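Long-range contact in calreticulin, putative (Trypanosoma cruzi, PDB 5HCF), which probably acts as a lectin-like chaperone that binds carbohydrate and peptide through its legume-lectin-type globular domain: residues S116-H121 with I137-D142. Residues are numbered along the deposited sequence; the frame is centred on the assembly and turned at random.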
ATOM      1  N   SER A 116      -0.667 -14.471  14.884  1.00 33.24           N
ATOM      2  CA  SER A 116       0.323 -15.212  14.105  1.00 34.71           C
ATOM      3  C   SER A 116       0.066 -15.056  12.610  1.00 33.16           C
ATOM      4  O   SER A 116       0.752 -15.644  11.776  1.00 33.61           O
ATOM      5  CB  SER A 116       0.321 -16.686  14.505  1.00 37.65           C
ATOM      6  OG  SER A 116      -0.967 -17.245  14.328  1.00 41.44           O
ATOM      7  N   GLN A 117      -0.935 -14.250  12.288  1.00 32.48           N
ATOM      8  CA  GLN A 117      -1.302 -13.960  10.912  1.00 32.22           C
ATOM      9  C   GLN A 117      -0.529 -12.746  10.377  1.00 29.15           C
ATOM     10  O   GLN A 117      -0.516 -11.683  11.001  1.00 27.70           O
ATOM     11  CB  GLN A 117      -2.813 -13.726  10.833  1.00 34.32           C
ATOM     12  CG  GLN A 117      -3.348 -13.453   9.447  1.00 35.14           C
ATOM     13  CD  GLN A 117      -4.819 -13.093   9.468  1.00 36.23           C
ATOM     14  OE1 GLN A 117      -5.181 -11.915   9.452  1.00 38.69           O
ATOM     15  NE2 GLN A 117      -5.679 -14.112   9.508  1.00 34.39           N
ATOM     16  N   ASN A 118       0.096 -12.903   9.211  1.00 30.64           N
ATOM     17  CA  ASN A 118       0.969 -11.867   8.649  1.00 31.76           C
ATOM     18  C   ASN A 118       1.094 -12.001   7.134  1.00 33.11           C
ATOM     19  O   ASN A 118       1.496 -13.047   6.628  1.00 36.07           O
ATOM     20  CB  ASN A 118       2.360 -11.936   9.308  1.00 31.36           C
ATOM     21  CG  ASN A 118       3.339 -10.889   8.775  1.00 30.24           C
ATOM     22  OD1 ASN A 118       3.442 -10.648   7.569  1.00 28.67           O
ATOM     23  ND2 ASN A 118       4.077 -10.269   9.689  1.00 31.88           N
ATOM     24  N   ARG A 119       0.763 -10.936   6.411  1.00 31.82           N
ATOM     25  CA  ARG A 119       0.936 -10.933   4.962  1.00 32.92           C
ATOM     26  C   ARG A 119       0.979  -9.520   4.393  1.00 33.16           C
ATOM     27  O   ARG A 119       0.552  -8.558   5.040  1.00 31.54           O
ATOM     28  CB  ARG A 119      -0.186 -11.715   4.278  1.00 31.06           C
ATOM     29  CG  ARG A 119      -1.483 -10.933   4.136  1.00 31.62           C
ATOM     30  CD  ARG A 119      -2.493 -11.706   3.308  1.00 33.62           C
ATOM     31  NE  ARG A 119      -1.994 -11.948   1.956  1.00 35.06           N
ATOM     32  CZ  ARG A 119      -2.708 -12.485   0.972  1.00 34.44           C
ATOM     33  NH1 ARG A 119      -3.973 -12.838   1.174  1.00 35.33           N
ATOM     34  NH2 ARG A 119      -2.158 -12.662  -0.220  1.00 32.54           N
ATOM     35  N   VAL A 120       1.492  -9.407   3.172  1.00 33.53           N
ATOM     36  CA  VAL A 120       1.404  -8.160   2.425  1.00 32.87           C
ATOM     37  C   VAL A 120       0.221  -8.238   1.474  1.00 31.98           C
ATOM     38  O   VAL A 120       0.168  -9.109   0.613  1.00 30.72           O
ATOM     39  CB  VAL A 120       2.700  -7.871   1.639  1.00 31.19           C
ATOM     40  CG1 VAL A 120       2.582  -6.558   0.877  1.00 28.15           C
ATOM     41  CG2 VAL A 120       3.908  -7.862   2.580  1.00 30.21           C
ATOM     42  N   HIS A 121      -0.725  -7.319   1.625  1.00 33.76           N
ATOM     43  CA  HIS A 121      -1.902  -7.313   0.768  1.00 31.61           C
ATOM     44  C   HIS A 121      -1.577  -6.738  -0.590  1.00 32.47           C
ATOM     45  O   HIS A 121      -0.997  -5.656  -0.692  1.00 34.12           O
ATOM     46  CB  HIS A 121      -3.033  -6.486   1.381  1.00 31.25           C
ATOM     47  CG  HIS A 121      -3.712  -7.143   2.539  1.00 32.32           C
ATOM     48  ND1 HIS A 121      -4.379  -8.340   2.428  1.00 34.49           N
ATOM     49  CD2 HIS A 121      -3.843  -6.752   3.831  1.00 31.94           C
ATOM     50  CE1 HIS A 121      -4.884  -8.670   3.605  1.00 34.92           C
ATOM     51  NE2 HIS A 121      -4.574  -7.723   4.470  1.00 33.60           N
ATOM     52  N   ILE A 137       3.443 -13.248   1.161  1.00 32.23           N
ATOM     53  CA  ILE A 137       4.721 -12.786   1.697  1.00 30.19           C
ATOM     54  C   ILE A 137       4.540 -12.084   3.039  1.00 30.57           C
ATOM     55  O   ILE A 137       3.797 -11.106   3.145  1.00 31.04           O
ATOM     56  CB  ILE A 137       5.436 -11.827   0.728  1.00 29.38           C
ATOM     57  CG1 ILE A 137       6.194 -12.614  -0.344  1.00 31.92           C
ATOM     58  CG2 ILE A 137       6.410 -10.941   1.487  1.00 26.69           C
ATOM     59  CD1 ILE A 137       5.305 -13.329  -1.321  1.00 33.53           C
ATOM     60  N   ARG A 138       5.215 -12.590   4.067  1.00 32.67           N
ATOM     61  CA  ARG A 138       5.191 -11.951   5.380  1.00 34.21           C
ATOM     62  C   ARG A 138       6.116 -10.736   5.402  1.00 36.36           C
ATOM     63  O   ARG A 138       7.199 -10.755   4.815  1.00 40.10           O
ATOM     64  CB  ARG A 138       5.596 -12.943   6.474  1.00 31.05           C
ATOM     65  CG  ARG A 138       4.605 -14.068   6.697  1.00 31.22           C
ATOM     66  CD  ARG A 138       5.051 -14.944   7.860  1.00 36.55           C
ATOM     67  NE  ARG A 138       3.967 -15.773   8.379  1.00 40.95           N
ATOM     68  CZ  ARG A 138       3.388 -15.590   9.562  1.00 43.96           C
ATOM     69  NH1 ARG A 138       3.794 -14.609  10.359  1.00 43.43           N
ATOM     70  NH2 ARG A 138       2.404 -16.392   9.951  1.00 46.57           N
ATOM     71  N   PHE A 139       5.683  -9.674   6.072  1.00 34.81           N
ATOM     72  CA  PHE A 139       6.512  -8.481   6.195  1.00 31.40           C
ATOM     73  C   PHE A 139       7.277  -8.541   7.504  1.00 29.28           C
ATOM     74  O   PHE A 139       6.847  -9.218   8.438  1.00 29.18           O
ATOM     75  CB  PHE A 139       5.666  -7.205   6.099  1.00 29.20           C
ATOM     76  CG  PHE A 139       4.789  -6.958   7.296  1.00 30.82           C
ATOM     77  CD1 PHE A 139       3.513  -7.502   7.363  1.00 31.14           C
ATOM     78  CD2 PHE A 139       5.235  -6.170   8.349  1.00 30.58           C
ATOM     79  CE1 PHE A 139       2.703  -7.272   8.460  1.00 31.67           C
ATOM     80  CE2 PHE A 139       4.437  -5.937   9.446  1.00 31.51           C
ATOM     81  CZ  PHE A 139       3.165  -6.486   9.502  1.00 33.48           C
ATOM     82  N   PRO A 140       8.419  -7.837   7.574  1.00 29.20           N
ATOM     83  CA  PRO A 140       9.306  -7.919   8.740  1.00 30.45           C
ATOM     84  C   PRO A 140       8.628  -7.413  10.006  1.00 34.13           C
ATOM     85  O   PRO A 140       8.011  -6.349  10.005  1.00 34.86           O
ATOM     86  CB  PRO A 140      10.496  -7.031   8.355  1.00 29.99           C
ATOM     87  CG  PRO A 140      10.362  -6.769   6.886  1.00 31.00           C
ATOM     88  CD  PRO A 140       8.922  -6.919   6.541  1.00 29.81           C
ATOM     89  N   GLU A 141       8.741  -8.188  11.077  1.00 36.44           N
ATOM     90  CA  GLU A 141       8.069  -7.858  12.322  1.00 37.25           C
ATOM     91  C   GLU A 141       9.048  -7.215  13.283  1.00 40.46           C
ATOM     92  O   GLU A 141       9.536  -7.853  14.213  1.00 44.77           O
ATOM     93  CB  GLU A 141       7.436  -9.109  12.935  1.00 34.96           C
ATOM     94  CG  GLU A 141       6.234  -9.598  12.153  1.00 33.30           C
ATOM     95  CD  GLU A 141       5.599 -10.831  12.750  1.00 35.40           C
ATOM     96  OE1 GLU A 141       4.527 -11.242  12.242  1.00 32.91           O
ATOM     97  OE2 GLU A 141       6.164 -11.384  13.723  1.00 38.30           O
ATOM     98  N   ASP A 142       9.320  -5.938  13.046  1.00 39.93           N
ATOM     99  CA  ASP A 142      10.219  -5.170  13.893  1.00 41.41           C
ATOM    100  C   ASP A 142       9.735  -3.726  13.948  1.00 43.31           C
ATOM    101  O   ASP A 142       8.695  -3.394  13.372  1.00 43.92           O
ATOM    102  CB  ASP A 142      11.661  -5.256  13.378  1.00 40.73           C
ATOM    103  CG  ASP A 142      11.806  -4.792  11.935  1.00 41.77           C
ATOM    104  OD1 ASP A 142      11.036  -3.910  11.501  1.00 41.35           O
ATOM    105  OD2 ASP A 142      12.693  -5.318  11.225  1.00 42.26           O
TER
HETATM  106  O   HOH W   1       1.138 -11.610   0.976  1.00 21.97           O
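N118 meets the 137-142 loop with its whole amide. Its OD1 accepts a hydrogen bond from the backbone N of F139 at 2.9 Å, the donor tilted 21° from the carbonyl plane, while ND2 gives one bond to E141 OE1 (2.8 Å) and a longer one to F139 O (3.2 Å). N118 and E141 approach tip to tip, and OE1 is taken on its anti side. CG is anti to the backbone N (chi1 180°), directed at the loop, and ND2 lies 3.5 Å above one face of the F139 ring, displaced toward the rim; amide and ring planes are 37° apart. The R138 guanidinium lays one face over N118 CB, while its NH2, at the edge, donates to S116 O at 2.6 Å. Further along, V120 N bonds to I137 O (2.9 Å), and water 1 joins I137 N to V120 O and R119 NE; the R119 guanidinium itself is anchored on W133 O. Outward, V120 CG2 packs against F139 CB (4.0 Å) and I137 CG2, with Y148 of strand 145-152 touching both V120 and F139. The loop that crosses from one sheet of the lectin-type sandwich to the other is thus pinned to strand 117-126 mainly by one buried asparagine, whose amide oxygen and nitrogen both find partners in the loop and fix the amide's rotation.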